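Local coordinates for protein sulfatase (Bacteroides fragilis CAG:558, PDB 6USS) that probably hydrolyses aryl sulfate esters as a calcium-dependent gut microbial sulfatase, studied here as an active-site mutant, at residues Thr227-Ala239 with Met257-Arg271. The protein carries 1 engineered substitution. Residues are numbered along the deposited sequence; the frame is centred on the assembly and turned at random.
Sequences TDTFVSEALTLEA and MAHYAIHVPIDKDKR
Glu-233 OE1 takes two salt bridges, from Arg-271 NH1 at 3.0 Å and from Lys-297 NZ on helix 283-308. The contact is a worked example of alpha/beta packing in the sulfatase fold, where helix 231-247 leads into strand 253-258 of the central sheet and the loop leaving that strand folds back over the helix's N-terminal turns. The Arg-271 bond comes in 42° out of the Glu-233 carboxylate plane, the two flat groups standing almost perpendicular. The same guanidinium holds Asp-269 side-on, NE to OD1 and NH2 to OD2, while the backbone N of Arg-271 closes an Asx turn on OD1. Fixed in this way, the Asp-269 carboxylate lies nearly flat on one face of the Phe-230 ring, the planes 19° apart, and CB of Asp-269 makes a CH-pi contact 3.7 Å from the ring centroid. Phe-230 is the N-cap residue, so the stack sits right at the helix start. Farther out, Lys-270 NZ reaches the anti lone pair of Asp-228 OD2 (2.8 Å) in an exposed salt bridge.

Deeper down, a water joins Ser-232 OG, His-259 ND1 and the backbone N of Ala-261, while NE2 of the same histidine ring is hydrogen-bonded to Ser-298 OG. His-259 lies about 6 Å from the calcium ligand Asp-42, side chain to side chain. Met-257, bent at chi2 (75°), turns its thioether toward the helix: CE lies 3.7 Å from Leu-235 O, and SD rests 3.7 Å from Ala-239 CB.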
# COMPACT_ATOMS: atom_id res chain seq x y z
N THR A 227 -15.96 2.56 23.53
CA THR A 227 -15.12 2.75 24.69
C THR A 227 -14.95 4.25 24.93
O THR A 227 -15.41 5.09 24.15
CB THR A 227 -13.76 2.07 24.51
OG1 THR A 227 -12.92 2.86 23.66
CG2 THR A 227 -13.94 0.71 23.88
N ASP A 228 -14.28 4.60 26.03
CA ASP A 228 -13.95 6.00 26.28
C ASP A 228 -12.55 6.37 25.78
O ASP A 228 -11.91 7.25 26.36
CB ASP A 228 -14.11 6.34 27.77
CG ASP A 228 -13.08 5.65 28.67
OD1 ASP A 228 -12.35 4.74 28.19
OD2 ASP A 228 -12.99 6.04 29.86
N THR A 229 -12.07 5.71 24.72
CA THR A 229 -10.79 6.08 24.12
C THR A 229 -10.99 7.31 23.23
O THR A 229 -11.63 7.22 22.17
CB THR A 229 -10.19 4.91 23.34
OG1 THR A 229 -10.11 3.74 24.17
CG2 THR A 229 -8.79 5.25 22.84
N PHE A 230 -10.47 8.46 23.68
CA PHE A 230 -10.35 9.66 22.85
C PHE A 230 -9.51 9.37 21.60
O PHE A 230 -8.54 8.60 21.65
CB PHE A 230 -9.70 10.78 23.68
CG PHE A 230 -10.20 12.17 23.33
CD1 PHE A 230 -11.49 12.56 23.66
CD2 PHE A 230 -9.38 13.07 22.68
CE1 PHE A 230 -11.94 13.83 23.35
CE2 PHE A 230 -9.83 14.33 22.37
CZ PHE A 230 -11.12 14.71 22.71
N VAL A 231 -9.88 9.98 20.46
CA VAL A 231 -9.33 9.53 19.18
C VAL A 231 -7.82 9.73 19.11
O VAL A 231 -7.10 8.90 18.53
CB VAL A 231 -10.06 10.20 17.99
CG1 VAL A 231 -9.68 11.65 17.83
CG2 VAL A 231 -9.73 9.44 16.70
N SER A 232 -7.31 10.83 19.69
CA SER A 232 -5.87 11.05 19.75
C SER A 232 -5.17 9.95 20.52
O SER A 232 -4.00 9.64 20.23
CB SER A 232 -5.56 12.41 20.41
OG SER A 232 -6.45 13.41 19.93
N GLU A 233 -5.84 9.37 21.52
CA GLU A 233 -5.29 8.22 22.24
C GLU A 233 -5.31 6.98 21.35
O GLU A 233 -4.30 6.26 21.25
CB GLU A 233 -6.08 7.98 23.53
CG GLU A 233 -5.54 6.88 24.46
CD GLU A 233 -4.08 7.09 24.88
OE1 GLU A 233 -3.64 8.25 25.04
OE2 GLU A 233 -3.36 6.08 25.06
N ALA A 234 -6.45 6.73 20.69
CA ALA A 234 -6.54 5.60 19.77
C ALA A 234 -5.46 5.67 18.70
O ALA A 234 -4.82 4.65 18.38
CB ALA A 234 -7.92 5.56 19.12
N LEU A 235 -5.24 6.85 18.14
CA LEU A 235 -4.23 7.00 17.10
C LEU A 235 -2.85 6.67 17.63
O LEU A 235 -2.06 6.00 16.96
CB LEU A 235 -4.27 8.42 16.52
CG LEU A 235 -5.53 8.78 15.72
CD1 LEU A 235 -5.45 10.19 15.15
CD2 LEU A 235 -5.74 7.74 14.62
N THR A 236 -2.55 7.12 18.86
CA THR A 236 -1.24 6.84 19.45
C THR A 236 -1.05 5.34 19.70
O THR A 236 0.03 4.81 19.43
CB THR A 236 -1.08 7.63 20.75
OG1 THR A 236 -1.43 9.00 20.51
CG2 THR A 236 0.35 7.56 21.22
N LEU A 237 -2.07 4.65 20.20
CA LEU A 237 -1.90 3.23 20.48
C LEU A 237 -1.71 2.42 19.20
O LEU A 237 -0.92 1.47 19.18
CB LEU A 237 -3.08 2.69 21.29
CG LEU A 237 -3.19 3.33 22.67
CD1 LEU A 237 -4.62 3.18 23.18
CD2 LEU A 237 -2.17 2.71 23.64
N GLU A 238 -2.42 2.78 18.12
CA GLU A 238 -2.21 2.06 16.86
C GLU A 238 -0.87 2.44 16.23
O GLU A 238 -0.23 1.60 15.59
CB GLU A 238 -3.35 2.32 15.89
CG GLU A 238 -4.68 1.82 16.40
CD GLU A 238 -4.76 0.29 16.51
OE1 GLU A 238 -4.58 -0.40 15.48
OE2 GLU A 238 -4.99 -0.21 17.64
N ALA A 239 -0.44 3.69 16.39
CA ALA A 239 0.91 4.04 15.95
C ALA A 239 1.96 3.24 16.71
O ALA A 239 2.96 2.79 16.13
CB ALA A 239 1.15 5.54 16.12
N MET A 257 2.87 10.86 11.58
CA MET A 257 1.88 10.93 12.65
C MET A 257 1.10 12.23 12.48
O MET A 257 1.53 13.28 12.94
CB MET A 257 2.56 10.85 14.01
CG MET A 257 1.60 10.75 15.17
SD MET A 257 0.91 9.08 15.26
CE MET A 257 -0.39 9.30 16.49
N ALA A 258 -0.05 12.15 11.81
CA ALA A 258 -0.83 13.33 11.44
C ALA A 258 -2.15 13.33 12.21
O ALA A 258 -3.13 12.72 11.77
CB ALA A 258 -1.07 13.36 9.93
N HIS A 259 -2.17 14.04 13.34
CA HIS A 259 -3.33 14.03 14.23
C HIS A 259 -4.55 14.67 13.58
O HIS A 259 -4.45 15.57 12.74
CB HIS A 259 -3.01 14.77 15.53
CG HIS A 259 -2.36 13.90 16.55
ND1 HIS A 259 -3.08 13.01 17.31
CD2 HIS A 259 -1.07 13.75 16.90
CE1 HIS A 259 -2.25 12.34 18.10
NE2 HIS A 259 -1.02 12.78 17.87
N TYR A 260 -5.73 14.18 13.98
CA TYR A 260 -6.94 14.92 13.67
C TYR A 260 -7.12 16.10 14.61
O TYR A 260 -7.69 17.13 14.21
CB TYR A 260 -8.16 14.00 13.72
CG TYR A 260 -8.27 13.12 12.50
CD1 TYR A 260 -8.79 13.62 11.32
CD2 TYR A 260 -7.85 11.81 12.53
CE1 TYR A 260 -8.88 12.84 10.20
CE2 TYR A 260 -7.92 11.00 11.41
CZ TYR A 260 -8.44 11.53 10.23
OH TYR A 260 -8.56 10.75 9.09
N ALA A 261 -6.65 15.98 15.86
CA ALA A 261 -6.54 17.12 16.75
C ALA A 261 -5.65 18.19 16.12
O ALA A 261 -4.64 17.87 15.50
CB ALA A 261 -5.97 16.67 18.10
N ILE A 262 -6.00 19.46 16.30
CA ILE A 262 -7.03 19.93 17.22
C ILE A 262 -8.21 20.55 16.46
O ILE A 262 -8.72 21.61 16.82
CB ILE A 262 -6.42 20.94 18.20
CG1 ILE A 262 -5.70 22.05 17.42
CG2 ILE A 262 -5.48 20.22 19.16
CD1 ILE A 262 -5.00 23.10 18.30
N HIS A 263 -8.62 19.85 15.40
CA HIS A 263 -9.68 20.28 14.50
C HIS A 263 -11.02 20.35 15.23
O HIS A 263 -11.23 19.70 16.26
CB HIS A 263 -9.77 19.31 13.32
CG HIS A 263 -10.45 19.87 12.11
ND1 HIS A 263 -11.82 19.80 11.93
CD2 HIS A 263 -9.96 20.51 11.03
CE1 HIS A 263 -12.14 20.38 10.78
NE2 HIS A 263 -11.03 20.82 10.21
N VAL A 264 -11.94 21.15 14.70
CA VAL A 264 -13.30 21.19 15.24
C VAL A 264 -14.01 19.89 14.86
O VAL A 264 -13.58 19.21 13.91
CB VAL A 264 -14.07 22.43 14.76
CG1 VAL A 264 -13.44 23.69 15.35
CG2 VAL A 264 -14.21 22.48 13.22
N PRO A 265 -15.08 19.49 15.58
CA PRO A 265 -15.64 20.16 16.76
C PRO A 265 -14.76 19.93 17.99
O PRO A 265 -14.11 18.88 18.08
CB PRO A 265 -16.99 19.50 16.93
CG PRO A 265 -16.75 18.10 16.46
CD PRO A 265 -15.78 18.22 15.31
N ILE A 266 -14.75 20.87 18.93
CA ILE A 266 -13.83 20.80 20.08
C ILE A 266 -14.55 19.98 21.15
O ILE A 266 -15.12 20.50 22.11
CB ILE A 266 -13.42 22.20 20.57
CG1 ILE A 266 -12.98 23.09 19.39
CG2 ILE A 266 -12.32 22.10 21.63
CD1 ILE A 266 -11.84 22.50 18.55
N ASP A 267 -14.49 18.65 21.00
CA ASP A 267 -15.06 17.76 22.01
C ASP A 267 -14.24 17.81 23.30
O ASP A 267 -13.04 18.07 23.28
CB ASP A 267 -15.10 16.33 21.49
CG ASP A 267 -16.17 16.11 20.42
OD1 ASP A 267 -17.23 16.77 20.48
OD2 ASP A 267 -15.95 15.27 19.52
N LYS A 268 -14.90 17.54 24.42
CA LYS A 268 -14.23 17.57 25.71
C LYS A 268 -13.50 16.26 25.97
O LYS A 268 -14.08 15.17 25.84
CB LYS A 268 -15.22 17.83 26.84
CG LYS A 268 -15.65 19.28 26.97
CD LYS A 268 -17.10 19.39 27.40
CE LYS A 268 -17.69 20.72 26.97
NZ LYS A 268 -17.79 21.59 28.17
N ASP A 269 -12.23 16.36 26.33
CA ASP A 269 -11.43 15.22 26.76
C ASP A 269 -11.45 15.21 28.28
O ASP A 269 -10.78 16.03 28.92
CB ASP A 269 -10.01 15.32 26.20
CG ASP A 269 -9.20 14.05 26.41
OD1 ASP A 269 -9.55 13.21 27.28
OD2 ASP A 269 -8.18 13.88 25.71
N LYS A 270 -12.24 14.30 28.85
CA LYS A 270 -12.40 14.25 30.30
C LYS A 270 -11.06 14.09 31.03
O LYS A 270 -10.95 14.53 32.18
CB LYS A 270 -13.36 13.12 30.69
CG LYS A 270 -12.99 11.75 30.08
CD LYS A 270 -14.10 10.71 30.21
CE LYS A 270 -13.55 9.29 30.14
NZ LYS A 270 -14.62 8.27 30.31
N ARG A 271 -10.05 13.50 30.38
CA ARG A 271 -8.74 13.36 31.01
C ARG A 271 -8.16 14.69 31.47
O ARG A 271 -7.39 14.74 32.43
CB ARG A 271 -7.77 12.69 30.04
CG ARG A 271 -8.19 11.30 29.64
CD ARG A 271 -7.16 10.65 28.74
NE ARG A 271 -7.16 11.25 27.41
CZ ARG A 271 -6.27 10.95 26.46
NH1 ARG A 271 -5.33 10.05 26.69
NH2 ARG A 271 -6.34 11.54 25.29
O HOH W 1 -5.69 13.14 16.77
O HOH W 2 -3.76 11.48 23.79